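Local coordinates for protein probable transcriptional regulator (Pseudomonas aeruginosa, PDB 2FBI) that probably binds DNA as a dimeric winged helix-turn-helix transcriptional regulator of the MarR family, at residues I44-G49 and K99-F104; A72-E75 and I79-R82. All coordinates share one frame; numbering follows the deposited sequence. Where two conformers were deposited one is given.

Contact 1 (I44-G49 and K99-F104)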
loop_
_atom_site.group_PDB
_atom_site.type_symbol
_atom_site.label_atom_id
_atom_site.label_comp_id
_atom_site.label_asym_id
_atom_site.label_seq_id
_atom_site.Cartn_x
_atom_site.Cartn_y
_atom_site.Cartn_z
ATOM N N ILE A 44 -11.843 4.337 -9.351
ATOM C CA ILE A 44 -12.972 4.530 -8.378
ATOM C C ILE A 44 -14.048 5.407 -8.953
ATOM O O ILE A 44 -15.220 5.173 -8.797
ATOM C CB ILE A 44 -12.451 5.147 -7.029
ATOM C CG1 ILE A 44 -11.685 4.069 -6.257
ATOM C CG2 ILE A 44 -13.628 5.693 -6.163
ATOM C CD1 ILE A 44 -10.499 4.622 -5.591
ATOM N N LEU A 45 -13.652 6.472 -9.600
ATOM C CA LEU A 45 -14.633 7.352 -10.200
ATOM C C LEU A 45 -15.409 6.661 -11.385
ATOM O O LEU A 45 -16.602 6.897 -11.607
ATOM C CB LEU A 45 -13.902 8.608 -10.659
ATOM C CG LEU A 45 -13.415 9.623 -9.601
ATOM C CD1 LEU A 45 -12.685 10.791 -10.283
ATOM C CD2 LEU A 45 -14.631 10.160 -8.712
ATOM N N ARG A 46 -14.730 5.782 -12.101
ATOM C CA ARG A 46 -15.387 4.940 -13.119
ATOM C C ARG A 46 -16.453 4.040 -12.505
ATOM O O ARG A 46 -17.624 4.122 -12.844
ATOM C CB ARG A 46 -14.325 4.102 -13.837
ATOM C CG ARG A 46 -14.860 3.106 -14.886
ATOM C CD ARG A 46 -15.641 3.735 -16.064
ATOM N NE ARG A 46 -15.960 2.616 -17.010
ATOM C CZ ARG A 46 -16.217 2.758 -18.311
ATOM N NH1 ARG A 46 -16.492 1.679 -19.030
ATOM N NH2 ARG A 46 -16.229 3.958 -18.890
ATOM N N GLN A 47 -16.037 3.217 -11.553
ATOM C CA GLN A 47 -16.892 2.241 -10.938
ATOM C C GLN A 47 -17.991 2.831 -10.055
ATOM O O GLN A 47 -19.123 2.345 -10.088
ATOM C CB GLN A 47 -16.022 1.213 -10.185
ATOM C CG GLN A 47 -16.752 -0.029 -9.582
ATOM C CD GLN A 47 -17.620 -0.820 -10.568
ATOM O OE1 GLN A 47 -17.336 -0.898 -11.788
ATOM N NE2 GLN A 47 -18.713 -1.393 -10.044
ATOM N N GLN A 48 -17.670 3.879 -9.299
ATOM C CA GLN A 48 -18.571 4.409 -8.276
ATOM C C GLN A 48 -19.293 5.667 -8.714
ATOM O O GLN A 48 -20.242 6.088 -8.034
ATOM C CB GLN A 48 -17.845 4.583 -6.903
ATOM C CG GLN A 48 -17.465 3.224 -6.333
ATOM C CD GLN A 48 -17.063 3.266 -4.891
ATOM O OE1 GLN A 48 -17.789 3.805 -4.054
ATOM N NE2 GLN A 48 -15.874 2.703 -4.577
ATOM N N GLY A 49 -18.861 6.277 -9.834
ATOM C CA GLY A 49 -19.457 7.562 -10.294
ATOM C C GLY A 49 -18.951 8.798 -9.545
ATOM O O GLY A 49 -17.936 8.698 -8.860
ATOM N N LYS A 99 -13.622 12.739 -21.687
ATOM C CA LYS A 99 -12.277 12.379 -22.003
ATOM C C LYS A 99 -11.657 11.354 -21.015
ATOM O O LYS A 99 -10.940 10.403 -21.412
ATOM C CB LYS A 99 -11.444 13.663 -22.130
ATOM C CG LYS A 99 -9.986 13.379 -22.440
ATOM C CD LYS A 99 -9.154 14.667 -22.297
ATOM C CE LYS A 99 -7.656 14.351 -22.322
ATOM N NZ LYS A 99 -6.890 15.646 -22.570
ATOM N N GLY A 100 -11.955 11.516 -19.718
ATOM C CA GLY A 100 -11.461 10.556 -18.719
ATOM C C GLY A 100 -12.103 9.197 -18.869
ATOM O O GLY A 100 -11.450 8.200 -18.712
ATOM N N GLN A 101 -13.393 9.169 -19.202
ATOM C CA GLN A 101 -14.093 7.887 -19.428
ATOM C C GLN A 101 -13.511 7.122 -20.618
ATOM O O GLN A 101 -13.356 5.907 -20.571
ATOM C CB GLN A 101 -15.577 8.146 -19.649
ATOM C CG GLN A 101 -16.330 8.703 -18.409
ATOM C CD GLN A 101 -16.626 7.622 -17.375
ATOM O OE1 GLN A 101 -16.130 6.515 -17.483
ATOM N NE2 GLN A 101 -17.421 7.948 -16.374
ATOM N N GLN A 102 -13.108 7.855 -21.657
ATOM C CA GLN A 102 -12.552 7.228 -22.877
ATOM C C GLN A 102 -11.123 6.795 -22.620
ATOM O O GLN A 102 -10.661 5.800 -23.149
ATOM C CB GLN A 102 -12.610 8.201 -24.073
ATOM C CG GLN A 102 -12.207 7.552 -25.430
ATOM C CD GLN A 102 -13.106 6.382 -25.843
ATOM O OE1 GLN A 102 -14.290 6.321 -25.538
ATOM N NE2 GLN A 102 -12.536 5.472 -26.582
ATOM N N CYS A 103 -10.414 7.563 -21.799
ATOM C CA CYS A 103 -9.138 7.159 -21.213
ATOM C C CYS A 103 -9.276 5.819 -20.486
ATOM O O CYS A 103 -8.565 4.851 -20.780
ATOM C CB CYS A 103 -8.684 8.265 -20.228
ATOM S SG CYS A 103 -7.100 7.992 -19.582
ATOM N N PHE A 104 -10.213 5.748 -19.540
ATOM C CA PHE A 104 -10.437 4.469 -18.867
ATOM C C PHE A 104 -10.664 3.331 -19.920
ATOM O O PHE A 104 -10.009 2.285 -19.888
ATOM C CB PHE A 104 -11.619 4.490 -17.884
ATOM C CG PHE A 104 -11.915 3.117 -17.335
ATOM C CD1 PHE A 104 -11.254 2.654 -16.171
ATOM C CD2 PHE A 104 -12.790 2.251 -18.011
ATOM C CE1 PHE A 104 -11.496 1.335 -15.680
ATOM C CE2 PHE A 104 -13.051 0.931 -17.537
ATOM C CZ PHE A 104 -12.395 0.467 -16.367
HETATM O O HOH W 1 -18.562 6.460 -14.110
#

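Contact 2 (A72-E75 and I79-R82)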
loop_
_atom_site.group_PDB
_atom_site.type_symbol
_atom_site.label_atom_id
_atom_site.label_comp_id
_atom_site.label_asym_id
_atom_site.label_seq_id
_atom_site.Cartn_x
_atom_site.Cartn_y
_atom_site.Cartn_z
ATOM N N ALA A 72 -5.709 18.198 -9.043
ATOM C CA ALA A 72 -5.437 19.387 -9.867
ATOM C C ALA A 72 -4.747 19.037 -11.193
ATOM O O ALA A 72 -5.032 19.667 -12.220
ATOM C CB ALA A 72 -4.621 20.492 -9.079
ATOM N N ARG A 73 -3.849 18.055 -11.163
ATOM C CA ARG A 73 -3.225 17.528 -12.366
ATOM C C ARG A 73 -4.266 16.915 -13.321
ATOM O O ARG A 73 -4.288 17.257 -14.505
ATOM C CB ARG A 73 -2.181 16.457 -12.003
ATOM C CG ARG A 73 -0.967 16.414 -12.925
ATOM C CD ARG A 73 -1.244 15.698 -14.215
ATOM N NE ARG A 73 -0.059 15.360 -15.028
ATOM C CZ ARG A 73 0.959 14.573 -14.651
ATOM N NH1 ARG A 73 1.045 14.062 -13.418
ATOM N NH2 ARG A 73 1.935 14.322 -15.503
ATOM N N LEU A 74 -5.140 16.041 -12.787
ATOM C CA LEU A 74 -6.124 15.327 -13.584
ATOM C C LEU A 74 -7.140 16.290 -14.105
ATOM O O LEU A 74 -7.587 16.185 -15.249
ATOM C CB LEU A 74 -6.811 14.244 -12.773
ATOM C CG LEU A 74 -6.078 12.955 -12.488
ATOM C CD1 LEU A 74 -7.021 12.145 -11.599
ATOM C CD2 LEU A 74 -5.708 12.153 -13.773
ATOM N N GLU A 75 -7.505 17.261 -13.275
ATOM C CA GLU A 75 -8.347 18.342 -13.734
ATOM C C GLU A 75 -7.663 19.177 -14.872
ATOM O O GLU A 75 -8.316 19.543 -15.876
ATOM C CB GLU A 75 -8.719 19.204 -12.553
ATOM C CG GLU A 75 -9.645 20.335 -12.855
ATOM C CD GLU A 75 -9.837 21.226 -11.617
ATOM O OE1 GLU A 75 -8.816 21.659 -11.011
ATOM O OE2 GLU A 75 -10.999 21.475 -11.247
ATOM N N ILE A 79 -9.186 15.146 -17.457
ATOM C CA ILE A 79 -9.640 13.796 -17.034
ATOM C C ILE A 79 -10.809 13.802 -16.035
ATOM O O ILE A 79 -11.766 12.984 -16.137
ATOM C CB ILE A 79 -8.480 12.966 -16.472
ATOM C CG1 ILE A 79 -7.288 12.925 -17.445
ATOM C CG2 ILE A 79 -8.934 11.558 -16.059
ATOM C CD1 ILE A 79 -7.569 12.275 -18.757
ATOM N N VAL A 80 -10.734 14.717 -15.061
ATOM C CA VAL A 80 -11.818 14.899 -14.106
ATOM C C VAL A 80 -12.348 16.355 -14.112
ATOM O O VAL A 80 -11.658 17.258 -14.550
ATOM C CB VAL A 80 -11.333 14.492 -12.672
ATOM C CG1 VAL A 80 -10.741 13.074 -12.673
ATOM C CG2 VAL A 80 -10.313 15.563 -12.109
ATOM N N ARG A 81 -13.570 16.533 -13.625
ATOM C CA ARG A 81 -14.229 17.809 -13.343
ATOM C C ARG A 81 -14.507 17.901 -11.812
ATOM O O ARG A 81 -14.864 16.911 -11.192
ATOM C CB ARG A 81 -15.576 17.844 -14.074
ATOM C CG ARG A 81 -16.386 19.165 -13.946
ATOM C CD ARG A 81 -17.810 18.979 -14.533
ATOM N NE ARG A 81 -17.650 18.532 -15.897
ATOM C CZ ARG A 81 -17.195 19.301 -16.888
ATOM N NH1 ARG A 81 -16.937 20.588 -16.647
ATOM N NH2 ARG A 81 -17.018 18.798 -18.129
ATOM N N ARG A 82 -14.369 19.095 -11.228
ATOM C CA ARG A 82 -14.647 19.342 -9.799
ATOM C C ARG A 82 -15.710 20.386 -9.713
ATOM O O ARG A 82 -15.668 21.345 -10.467
ATOM C CB ARG A 82 -13.397 19.813 -9.054
ATOM C CG ARG A 82 -12.462 18.678 -8.732
ATOM C CD ARG A 82 -11.267 19.081 -7.843
ATOM N NE ARG A 82 -10.436 20.148 -8.381
ATOM C CZ ARG A 82 -9.314 20.603 -7.800
ATOM N NH1 ARG A 82 -8.871 20.081 -6.646
ATOM N NH2 ARG A 82 -8.607 21.572 -8.395
HETATM O O HOH W 2 -13.043 21.275 -12.778
#

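Contact 1 (I44-G49 and K99-F104)
Arg46, near the C-terminal end of helix 36-48, reaches across to Gln101 and Phe104 on helix 98-122, joining the MarR-family winged helix domain to the long helix that follows its wing strands. The side chains of Arg46 and Phe104 run at about a right angle to each other, although their flat groups are far from perpendicular. CG of Arg46 sits almost exactly over the ring centre in a CH-pi contact, 3.6 Å from the centroid of Phe104, and the chain then bends at chi2 (60°) to run out past the CD2-CE2 side of the ring. There the CD2 corner of Phe104 lies over one face of the guanidinium, with NE of Arg46 3.3 Å from CD2 of Phe104 and the two planes inclined by 28°. Gln101 meets the guanidinium at its edge, the amide turned well out of the guanidinium plane. NH2 of Arg46 donates to OE1 of Gln101 over 2.9 Å, nearly straight at 165° and close to the guanidinium plane, which together with the ring probably limits rotation of the arginine head. Phe104 also packs on Arg7 of the second subunit. A water accepts from NE2 of Gln101 (2.9 Å) and donates to backbone O of Arg46 (2.8 Å).

Contact 2 (A72-E75 and I79-R82)
The turn from helix 64-76, the probable DNA-recognition helix of the winged helix-turn-helix, into the first wing strand, 80-85, folds the chain back so that Leu74 and Glu75 come up against Ile79, Val80 and Arg82. O of Leu74 accepts a hydrogen bond from N of Ile79 at 2.9 Å and a weak one from N of Val80 at 3.5 Å, holding the start of the strand. Beside this bond, CB of Leu74 rests on CG2 of Val80 (3.8 Å), while CD2 of Leu74 meets CB and CG2 of Ile79. Further along, Glu75, extended with CG anti to the backbone N (chi1 -177°), presents both oxygens to Arg82 in a salt bridge: OE1 of Glu75 lies 2.6 Å from NH2 of Arg82 and OE2 of Glu75 takes a weak bond from NE of Arg82 at 3.2 Å. The carboxylate and guanidinium planes are 75° apart, NH2 approaching OE1 from above the carboxylate plane. A water donates to OE2 of Glu75 and accepts from backbone N of Arg82. Leu74 and Val80 also pack on Val41 and Leu45 of helix 36-48, respectively, and strand 80-85 pairs antiparallel with strand 91-96, whose Val94 touches Val80 and Arg82.

In the fold
Contact 2 is nested inside the chain loop that contact 1 closes, and the two touch. CD1 of Leu45 lies 3.8 Å from CG1 of Val80, and CA of Gly100 is equally close to CG2 of Ile79, so helices 36-48 and 98-122 both border the turn into strand 80-85. Contact 1 is a surface contact between two helices distant in sequence, made by an arginine that meets an aromatic ring with its chain and face and an amide at its edge. Contact 2 joins neighbouring elements and is partly buried: Leu74, Ile79 and Val80 form an apolar inner part, and an ion pair lies at the partly exposed edge. In each, a water links side chain to backbone across the segments.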